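Local coordinates for protein adenosine kinase (Trypanosoma brucei brucei, PDB 4N09) that probably phosphorylates adenosine to AMP using ATP, with magnesium as cofactor, in the salvage route of purine metabolism, at residues A23-E28 and E55-V60; G49-I54 and A125-I130; V284-L289 and T328-I333. All coordinates share one frame; numbering follows the deposited sequence.

Contact 1: residues A23-E28 and E55-V60; sequences AHVSDE and EKMPNV
Met57 reaches across to Val25 while Val60 lies against Ala23, and these two pairings join neighbouring parts of the small lid domain of a ribokinase-fold (PfkB family) kinase. Ala23 belongs to the end of strand 18-24. Met57 to Val60 form a type II beta turn leading into the antiparallel edge strand 61-64, and the positive phi of Asn59 (68°) fits the third position of such a turn. The CA atoms of Ala23 and Val60 are 5.0 Å apart, which places the turn's end beside the strand's end.

Met57 makes the farther-reaching of the two pairings. With CG beside the backbone N (chi1 -57°) and an extended chain beyond it, the thioether is carried along the strand end, past Ala23 to Val25. There the thioether lies crosswise to the valine, close to perpendicular, with Met57 SD 3.9 Å and Met57 CE 4.1 Å from Val25 CG2, so one valine methyl meets both ends of the S-CH3 bond. SD also packs against the backbone, 3.9 Å from His24 O.

Farther on, Ser26 N-caps helix 27-32 through its OG and Phe29 N. At the turn's end, Ile54 of helix 50-55 touches both Ala23 and Val60. Ala23 directs its methyl toward the turn, whereas Val60 leaves its backbone at an angle to the facing segment and uses a single branch: Val60 CG1 lies 3.6 Å from Ala23 CB.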
loop_
_atom_site.group_PDB
_atom_site.type_symbol
_atom_site.label_atom_id
_atom_site.label_comp_id
_atom_site.label_asym_id
_atom_site.label_seq_id
_atom_site.Cartn_x
_atom_site.Cartn_y
_atom_site.Cartn_z
ATOM N N ALA A 23 7.735 -17.854 -5.796
ATOM C CA ALA A 23 8.155 -18.915 -6.715
ATOM C C ALA A 23 7.353 -18.941 -7.999
ATOM O O ALA A 23 6.165 -18.561 -8.018
ATOM C CB ALA A 23 8.007 -20.249 -6.043
ATOM N N HIS A 24 8.007 -19.396 -9.072
ATOM C CA HIS A 24 7.344 -19.558 -10.368
ATOM C C HIS A 24 6.484 -20.821 -10.395
ATOM O O HIS A 24 6.860 -21.839 -9.831
ATOM C CB HIS A 24 8.357 -19.597 -11.492
ATOM C CG HIS A 24 9.067 -18.313 -11.689
ATOM N ND1 HIS A 24 10.198 -17.975 -10.989
ATOM C CD2 HIS A 24 8.820 -17.280 -12.520
ATOM C CE1 HIS A 24 10.614 -16.777 -11.364
ATOM N NE2 HIS A 24 9.797 -16.336 -12.300
ATOM N N VAL A 25 5.359 -20.751 -11.108
ATOM C CA VAL A 25 4.281 -21.676 -10.899
ATOM C C VAL A 25 3.427 -21.745 -12.170
ATOM O O VAL A 25 3.426 -20.853 -12.967
ATOM C CB VAL A 25 3.516 -21.193 -9.639
ATOM C CG1 VAL A 25 2.034 -21.151 -9.848
ATOM C CG2 VAL A 25 3.895 -22.010 -8.416
ATOM N N SER A 26 2.760 -22.861 -12.391
ATOM C CA SER A 26 1.881 -23.032 -13.561
ATOM C C SER A 26 0.481 -22.543 -13.233
ATOM O O SER A 26 0.150 -22.372 -12.066
ATOM C CB SER A 26 1.811 -24.518 -13.951
ATOM O OG SER A 26 1.185 -25.291 -12.929
ATOM N N ASP A 27 -0.375 -22.466 -14.248
ATOM C CA ASP A 27 -1.800 -22.186 -14.039
ATOM C C ASP A 27 -2.540 -23.295 -13.308
ATOM O O ASP A 27 -3.444 -23.053 -12.539
ATOM C CB ASP A 27 -2.493 -21.910 -15.366
ATOM C CG ASP A 27 -1.917 -20.701 -16.076
ATOM O OD1 ASP A 27 -1.381 -19.796 -15.393
ATOM O OD2 ASP A 27 -1.969 -20.649 -17.323
ATOM N N GLU A 28 -2.151 -24.525 -13.572
ATOM C CA GLU A 28 -2.692 -25.671 -12.896
ATOM C C GLU A 28 -2.537 -25.510 -11.351
ATOM O O GLU A 28 -3.436 -25.848 -10.587
ATOM C CB GLU A 28 -2.085 -26.955 -13.516
ATOM C CG GLU A 28 -2.717 -27.301 -14.896
ATOM C CD GLU A 28 -2.213 -26.390 -16.041
ATOM O OE1 GLU A 28 -3.028 -25.915 -16.880
ATOM O OE2 GLU A 28 -0.979 -26.133 -16.106
ATOM N N GLU A 55 7.532 -23.700 -0.705
ATOM C CA GLU A 55 8.865 -23.832 -0.132
ATOM C C GLU A 55 9.648 -25.037 -0.715
ATOM O O GLU A 55 10.869 -24.983 -0.820
ATOM C CB GLU A 55 8.767 -23.882 1.393
ATOM C CG GLU A 55 8.383 -22.527 1.987
ATOM C CD GLU A 55 8.052 -22.567 3.464
ATOM O OE1 GLU A 55 8.947 -22.826 4.281
ATOM O OE2 GLU A 55 6.897 -22.324 3.823
ATOM N N LYS A 56 8.942 -26.102 -1.116
ATOM C CA LYS A 56 9.556 -27.279 -1.783
ATOM C C LYS A 56 10.068 -26.985 -3.215
ATOM O O LYS A 56 10.826 -27.775 -3.772
ATOM C CB LYS A 56 8.585 -28.480 -1.817
ATOM N N MET A 57 9.684 -25.860 -3.805
ATOM C CA MET A 57 10.102 -25.561 -5.175
ATOM C C MET A 57 11.491 -24.970 -5.254
ATOM O O MET A 57 12.051 -24.513 -4.246
ATOM C CB MET A 57 9.139 -24.605 -5.818
ATOM C CG MET A 57 7.747 -25.160 -5.800
ATOM S SD MET A 57 6.615 -24.303 -6.854
ATOM C CE MET A 57 5.347 -25.568 -7.084
ATOM N N PRO A 58 12.075 -25.016 -6.454
ATOM C CA PRO A 58 13.460 -24.515 -6.602
ATOM C C PRO A 58 13.528 -23.022 -6.854
ATOM O O PRO A 58 12.706 -22.491 -7.580
ATOM C CB PRO A 58 13.999 -25.304 -7.825
ATOM C CG PRO A 58 12.774 -25.665 -8.617
ATOM C CD PRO A 58 11.645 -25.827 -7.616
ATOM N N ASN A 59 14.528 -22.379 -6.272
ATOM C CA ASN A 59 14.729 -20.940 -6.385
ATOM C C ASN A 59 13.640 -20.125 -5.680
ATOM O O ASN A 59 13.398 -18.976 -6.047
ATOM C CB ASN A 59 14.861 -20.492 -7.861
ATOM C CG ASN A 59 15.867 -21.304 -8.653
ATOM O OD1 ASN A 59 15.613 -21.611 -9.813
ATOM N ND2 ASN A 59 17.002 -21.658 -8.046
ATOM N N VAL A 60 12.957 -20.721 -4.710
ATOM C CA VAL A 60 12.072 -19.946 -3.861
ATOM C C VAL A 60 12.864 -18.914 -3.081
ATOM O O VAL A 60 13.937 -19.189 -2.581
ATOM C CB VAL A 60 11.301 -20.753 -2.842
ATOM C CG1 VAL A 60 10.298 -21.579 -3.595
ATOM C CG2 VAL A 60 12.220 -21.616 -2.004
#

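Contact 2: residues G49-I54 and A125-I130; sequences GIFDDI and ACAVCI. With ADN (adenosine), chain E.
The methyl of Ala127 is the bump that strand 125-130 offers to helix 50-54, and the ring of Phe51 is one wall of the hollow receiving it. Ala127 CB lies over one ring face, 4.1 Å from the centroid and 28° off the normal, a CH-pi contact. Although the CB of Phe51 leaves the helix across the direction of the strand, the ring itself swings nearer, because CG sits beside the backbone N (chi1 -77°). The CE1 side of the ring also reaches Ala125, with Phe51 CE1 4.1 Å from Ala125 CB, while Phe51 CZ, the ring's far end, lies 3.5 Å from Ala127 N.

This is the helix-on-sheet packing of the lid in the ribokinase fold, with the short axes 9.4 Å apart and inclined at 56°. Two residues further along the strand, Cys129 SG rests over the groove between two isoleucine methyls, nearer that of Ile54: it is 3.8 Å from Ile54 CD1 and 4.4 Å from Ile50 CD1. Phe29 of helix 27-32 touches both Ile54 and Cys129 there. Cys126 points away from the helix, into the substrate pocket with Asp20 alongside; its SG lies 3.9 Å from adenosine C8.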
loop_
_atom_site.group_PDB
_atom_site.type_symbol
_atom_site.label_atom_id
_atom_site.label_comp_id
_atom_site.label_asym_id
_atom_site.label_seq_id
_atom_site.Cartn_x
_atom_site.Cartn_y
_atom_site.Cartn_z
ATOM N N GLY A 49 -1.720 -25.835 2.967
ATOM C CA GLY A 49 -0.546 -26.539 2.429
ATOM C C GLY A 49 0.234 -25.773 1.378
ATOM O O GLY A 49 1.327 -26.204 0.974
ATOM N N ILE A 50 -0.305 -24.630 0.946
ATOM C CA ILE A 50 0.335 -23.842 -0.104
ATOM C C ILE A 50 1.754 -23.364 0.226
ATOM O O ILE A 50 2.609 -23.336 -0.647
ATOM C CB ILE A 50 -0.515 -22.635 -0.522
ATOM C CG1 ILE A 50 -0.038 -22.105 -1.883
ATOM C CG2 ILE A 50 -0.516 -21.550 0.559
ATOM C CD1 ILE A 50 -0.947 -21.070 -2.513
ATOM N N PHE A 51 2.015 -23.027 1.477
ATOM C CA PHE A 51 3.357 -22.622 1.854
ATOM C C PHE A 51 4.348 -23.793 1.772
ATOM O O PHE A 51 5.451 -23.622 1.259
ATOM C CB PHE A 51 3.375 -21.934 3.236
ATOM C CG PHE A 51 2.868 -20.505 3.203
ATOM C CD1 PHE A 51 3.709 -19.473 2.825
ATOM C CD2 PHE A 51 1.542 -20.195 3.502
ATOM C CE1 PHE A 51 3.251 -18.156 2.771
ATOM C CE2 PHE A 51 1.083 -18.889 3.442
ATOM C CZ PHE A 51 1.937 -17.864 3.079
ATOM N N ASP A 52 3.970 -24.973 2.266
ATOM C CA ASP A 52 4.836 -26.157 2.130
ATOM C C ASP A 52 5.093 -26.483 0.663
ATOM O O ASP A 52 6.219 -26.800 0.276
ATOM C CB ASP A 52 4.221 -27.376 2.807
ATOM C CG ASP A 52 4.164 -27.242 4.316
ATOM O OD1 ASP A 52 5.061 -26.600 4.917
ATOM O OD2 ASP A 52 3.200 -27.778 4.902
ATOM N N ASP A 53 4.049 -26.381 -0.142
ATOM C CA ASP A 53 4.178 -26.648 -1.550
ATOM C C ASP A 53 5.175 -25.679 -2.200
ATOM O O ASP A 53 6.053 -26.093 -2.940
ATOM C CB ASP A 53 2.805 -26.560 -2.200
ATOM C CG ASP A 53 2.707 -27.339 -3.484
ATOM O OD1 ASP A 53 3.677 -27.333 -4.275
ATOM O OD2 ASP A 53 1.634 -27.932 -3.722
ATOM N N ILE A 54 5.028 -24.382 -1.948
ATOM C CA ILE A 54 5.949 -23.384 -2.524
ATOM C C ILE A 54 7.372 -23.535 -2.008
ATOM O O ILE A 54 8.310 -23.494 -2.784
ATOM C CB ILE A 54 5.488 -21.933 -2.247
ATOM C CG1 ILE A 54 4.143 -21.688 -2.926
ATOM C CG2 ILE A 54 6.551 -20.951 -2.711
ATOM C CD1 ILE A 54 4.051 -20.434 -3.749
ATOM N N ALA A 125 3.417 -13.740 6.566
ATOM C CA ALA A 125 4.062 -14.089 5.337
ATOM C C ALA A 125 3.048 -14.095 4.222
ATOM O O ALA A 125 1.886 -14.369 4.457
ATOM C CB ALA A 125 4.745 -15.450 5.457
ATOM N N CYS A 126 3.511 -13.829 3.004
ATOM C CA CYS A 126 2.648 -13.831 1.842
ATOM C C CYS A 126 3.198 -14.775 0.780
ATOM O O CYS A 126 4.359 -14.667 0.369
ATOM C CB CYS A 126 2.579 -12.424 1.263
ATOM S SG CYS A 126 1.338 -12.261 -0.041
ATOM N N ALA A 127 2.375 -15.712 0.343
ATOM C CA ALA A 127 2.773 -16.609 -0.728
ATOM C C ALA A 127 2.599 -15.892 -2.049
ATOM O O ALA A 127 1.511 -15.439 -2.368
ATOM C CB ALA A 127 1.923 -17.868 -0.689
ATOM N N VAL A 128 3.671 -15.756 -2.809
ATOM C CA VAL A 128 3.563 -15.078 -4.078
ATOM C C VAL A 128 3.870 -15.999 -5.221
ATOM O O VAL A 128 4.980 -16.495 -5.381
ATOM C CB VAL A 128 4.221 -13.661 -4.131
ATOM C CG1 VAL A 128 4.889 -13.237 -2.823
ATOM C CG2 VAL A 128 5.118 -13.447 -5.336
ATOM N N CYS A 129 2.846 -16.219 -6.031
ATOM C CA CYS A 129 2.885 -17.184 -7.109
ATOM C C CYS A 129 3.072 -16.512 -8.444
ATOM O O CYS A 129 2.182 -15.819 -8.923
ATOM C CB CYS A 129 1.582 -17.963 -7.128
ATOM S SG CYS A 129 1.192 -18.615 -5.523
ATOM N N ILE A 130 4.233 -16.739 -9.046
ATOM C CA ILE A 130 4.569 -16.072 -10.279
ATOM C C ILE A 130 4.135 -16.937 -11.455
ATOM O O ILE A 130 4.429 -18.126 -11.527
ATOM C CB ILE A 130 6.084 -15.756 -10.366
ATOM C CG1 ILE A 130 6.551 -15.028 -9.116
ATOM C CG2 ILE A 130 6.394 -14.866 -11.570
ATOM C CD1 ILE A 130 8.062 -15.004 -8.942
HETATM O "O5'" ADN E . 1.723 -5.120 -3.543
HETATM C "C5'" ADN E . 2.035 -6.487 -3.278
HETATM C "C4'" ADN E . 2.323 -6.665 -1.809
HETATM O "O4'" ADN E . 1.096 -6.919 -1.152
HETATM C "C3'" ADN E . 3.187 -7.847 -1.464
HETATM O "O3'" ADN E . 4.455 -7.290 -1.166
HETATM C "C2'" ADN E . 2.533 -8.491 -0.245
HETATM O "O2'" ADN E . 3.395 -8.739 0.900
HETATM C "C1'" ADN E . 1.466 -7.475 0.099
HETATM N N9 ADN E . 0.216 -7.967 0.667
HETATM C C8 ADN E . -0.619 -8.843 0.083
HETATM N N7 ADN E . -1.730 -9.069 0.824
HETATM C C5 ADN E . -1.558 -8.281 1.895
HETATM C C6 ADN E . -2.349 -8.032 3.082
HETATM N N6 ADN E . -3.521 -8.652 3.242
HETATM N N1 ADN E . -1.838 -7.152 3.949
HETATM C C2 ADN E . -0.655 -6.513 3.759
HETATM N N3 ADN E . 0.125 -6.698 2.695
HETATM C C4 ADN E . -0.296 -7.545 1.775
#

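Contact 3: residues V284-L289 and T328-I333; sequences VPVPQL and TAQEVI. With ADP (adenosine-5'-diphosphate), chain F.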
loop_
_atom_site.group_PDB
_atom_site.type_symbol
_atom_site.label_atom_id
_atom_site.label_comp_id
_atom_site.label_asym_id
_atom_site.label_seq_id
_atom_site.Cartn_x
_atom_site.Cartn_y
_atom_site.Cartn_z
ATOM N N VAL A 284 -3.755 12.120 -16.031
ATOM C CA VAL A 284 -2.324 12.322 -16.047
ATOM C C VAL A 284 -1.742 11.192 -16.859
ATOM O O VAL A 284 -1.836 10.039 -16.478
ATOM C CB VAL A 284 -1.744 12.307 -14.614
ATOM C CG1 VAL A 284 -0.257 12.589 -14.607
ATOM C CG2 VAL A 284 -2.445 13.334 -13.761
ATOM N N PRO A 285 -1.178 11.501 -18.016
ATOM C CA PRO A 285 -0.757 10.383 -18.862
ATOM C C PRO A 285 0.384 9.601 -18.247
ATOM O O PRO A 285 1.186 10.159 -17.511
ATOM C CB PRO A 285 -0.279 11.042 -20.166
ATOM C CG PRO A 285 -0.533 12.482 -20.035
ATOM C CD PRO A 285 -1.160 12.790 -18.701
ATOM N N VAL A 286 0.438 8.322 -18.586
ATOM C CA VAL A 286 1.517 7.454 -18.189
ATOM C C VAL A 286 2.530 7.427 -19.310
ATOM O O VAL A 286 2.202 7.007 -20.398
ATOM C CB VAL A 286 1.006 6.012 -17.976
ATOM C CG1 VAL A 286 2.155 5.051 -17.729
ATOM C CG2 VAL A 286 0.029 5.962 -16.826
ATOM N N PRO A 287 3.781 7.805 -19.045
ATOM C CA PRO A 287 4.791 7.790 -20.109
ATOM C C PRO A 287 4.883 6.428 -20.800
ATOM O O PRO A 287 4.890 5.396 -20.120
ATOM C CB PRO A 287 6.086 8.062 -19.353
ATOM C CG PRO A 287 5.685 8.733 -18.100
ATOM C CD PRO A 287 4.352 8.166 -17.738
ATOM N N GLN A 288 5.008 6.427 -22.131
ATOM C CA GLN A 288 5.117 5.164 -22.881
ATOM C C GLN A 288 6.362 4.401 -22.420
ATOM O O GLN A 288 7.376 4.991 -22.072
ATOM C CB GLN A 288 5.080 5.358 -24.415
ATOM C CG GLN A 288 6.412 5.312 -25.161
ATOM C CD GLN A 288 7.032 3.906 -25.334
ATOM O OE1 GLN A 288 6.337 2.892 -25.495
ATOM N NE2 GLN A 288 8.371 3.863 -25.357
ATOM N N LEU A 289 6.249 3.078 -22.375
ATOM C CA LEU A 289 7.354 2.222 -21.965
ATOM C C LEU A 289 7.296 0.937 -22.799
ATOM O O LEU A 289 6.237 0.337 -22.893
ATOM C CB LEU A 289 7.228 1.933 -20.454
ATOM C CG LEU A 289 8.212 0.935 -19.867
ATOM C CD1 LEU A 289 9.631 1.465 -19.866
ATOM C CD2 LEU A 289 7.786 0.545 -18.478
ATOM N N THR A 328 8.148 6.248 -10.229
ATOM C CA THR A 328 8.608 5.176 -9.345
ATOM C C THR A 328 8.071 3.838 -9.765
ATOM O O THR A 328 8.776 2.825 -9.656
ATOM C CB THR A 328 8.273 5.409 -7.852
ATOM O OG1 THR A 328 6.876 5.648 -7.685
ATOM C CG2 THR A 328 9.055 6.580 -7.342
ATOM N N ALA A 329 6.805 3.809 -10.176
ATOM C CA ALA A 329 6.162 2.554 -10.556
ATOM C C ALA A 329 6.839 1.980 -11.764
ATOM O O ALA A 329 7.047 0.777 -11.832
ATOM C CB ALA A 329 4.702 2.765 -10.844
ATOM N N GLN A 330 7.233 2.849 -12.684
ATOM C CA GLN A 330 7.913 2.404 -13.880
ATOM C C GLN A 330 9.360 1.945 -13.624
ATOM O O GLN A 330 9.881 1.116 -14.350
ATOM C CB GLN A 330 7.831 3.464 -14.980
ATOM C CG GLN A 330 6.422 3.555 -15.537
ATOM C CD GLN A 330 6.333 4.351 -16.812
ATOM O OE1 GLN A 330 7.209 5.141 -17.133
ATOM N NE2 GLN A 330 5.262 4.161 -17.538
ATOM N N GLU A 331 10.014 2.426 -12.593
ATOM C CA GLU A 331 11.304 1.825 -12.219
ATOM C C GLU A 331 11.159 0.397 -11.691
ATOM O O GLU A 331 11.926 -0.479 -12.067
ATOM C CB GLU A 331 12.036 2.691 -11.192
ATOM C CG GLU A 331 12.554 4.008 -11.794
ATOM C CD GLU A 331 13.897 3.892 -12.581
ATOM O OE1 GLU A 331 14.606 4.913 -12.860
ATOM O OE2 GLU A 331 14.269 2.759 -12.947
ATOM N N VAL A 332 10.184 0.162 -10.822
ATOM C CA VAL A 332 10.028 -1.150 -10.169
ATOM C C VAL A 332 9.589 -2.243 -11.112
ATOM O O VAL A 332 9.973 -3.413 -10.948
ATOM C CB VAL A 332 8.943 -1.067 -9.042
ATOM C CG1 VAL A 332 8.577 -2.398 -8.401
ATOM C CG2 VAL A 332 9.458 -0.177 -7.962
ATOM N N ILE A 333 8.737 -1.901 -12.058
ATOM C CA ILE A 333 8.231 -2.937 -12.918
ATOM C C ILE A 333 9.323 -3.427 -13.884
ATOM O O ILE A 333 9.170 -4.488 -14.490
ATOM C CB ILE A 333 6.930 -2.544 -13.654
ATOM C CG1 ILE A 333 7.139 -1.354 -14.572
ATOM C CG2 ILE A 333 5.841 -2.273 -12.650
ATOM C CD1 ILE A 333 5.877 -0.899 -15.282
HETATM P PB ADP F . -1.596 -1.994 -9.420
HETATM O O1B ADP F . -2.436 -1.578 -8.199
HETATM O O2B ADP F . -0.192 -2.521 -9.120
HETATM O O3B ADP F . -2.297 -2.875 -10.446
HETATM P PA ADP F . -1.523 -0.258 -11.693
HETATM O O1A ADP F . -1.338 -1.610 -12.383
HETATM O O2A ADP F . -2.718 0.638 -12.023
HETATM O O3A ADP F . -1.441 -0.528 -10.108
HETATM O "O5'" ADP F . -0.178 0.586 -11.996
HETATM C "C5'" ADP F . 0.311 1.602 -11.152
HETATM C "C4'" ADP F . 1.167 2.437 -12.041
HETATM O "O4'" ADP F . 2.270 1.649 -12.456
HETATM C "C3'" ADP F . 0.446 2.905 -13.301
HETATM O "O3'" ADP F . -0.305 4.108 -13.089
HETATM C "C2'" ADP F . 1.623 3.062 -14.227
HETATM O "O2'" ADP F . 2.267 4.276 -13.963
HETATM C "C1'" ADP F . 2.590 1.982 -13.806
HETATM N N9 ADP F . 2.417 0.774 -14.668
HETATM C C8 ADP F . 1.741 -0.327 -14.310
HETATM N N7 ADP F . 1.777 -1.230 -15.304
HETATM C C5 ADP F . 2.486 -0.717 -16.310
HETATM C C6 ADP F . 2.903 -1.165 -17.642
HETATM N N6 ADP F . 2.550 -2.391 -18.072
HETATM N N1 ADP F . 3.632 -0.327 -18.414
HETATM C C2 ADP F . 3.989 0.888 -17.981
HETATM N N3 ADP F . 3.644 1.326 -16.768
HETATM C C4 ADP F . 2.906 0.598 -15.900
#
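Gln330 sends its CG beside the backbone N (chi1 -71°) and then runs extended (chi2 -167°), which carries its amide from the helix to the backbone of Pro287. The helix is the last one, 318-333, in the large alpha/beta domain of the ribokinase fold, and residues 285-289 form the loop that leaves edge strand 280-284; between them lies the nucleotide site, here holding ADP.

Gln330 NE2 donates to Pro287 O at 2.9 Å, nearly straight (N-H...O 172°), with NE2 in the carbonyl plane and the acceptor almost in the glutamine's amide plane. The same nitrogen makes a second, weak bond of 3.4 Å to ADP N3, so the amide is a bridge from loop to adenine. On its oxygen side, Gln330 OE1 packs 3.8 Å from Pro287 CB.

Apolar groups line this side of the pocket. Val286 faces the ribose, its CG1 3.8 Å from ADP O2'. Gln291, itself hydrogen-bonded to ADP, takes hold of the loop through Leu289 O. Leu289 and Ile333 run antiparallel to one another, Leu289 CD2 lying 4.0 Å from Ile333 CD1, and both methyls lie on the same side of the adenine: Leu289 CD2 is past its rim, 3.8 Å from ADP C2, and Ile333 CD1 sits over the ring, 3.4 Å from ADP C4.

Contacts 1 and 2 form one unit, their centres 8 Å apart. Strands 18-24 and 124-131 are neighbours in the five-stranded lid sheet, and Ala23 N and O pair with Val128 O and Ile130 N (3.1 and 2.8 Å, probable hydrogen bonds). Helix 50-55 leads within two residues to the turn of contact 1, and the segments of the two contacts alternate along the chain. Contact 3 comes later, in the large domain, its centre 28 and 29 Å from theirs and the nearest atoms about 12 and 11 Å away. The division follows the two ligands: the sheet of contact 2 borders adenosine, contact 3 lines the adenine of ADP, and contact 1 lies at the lid's outer surface.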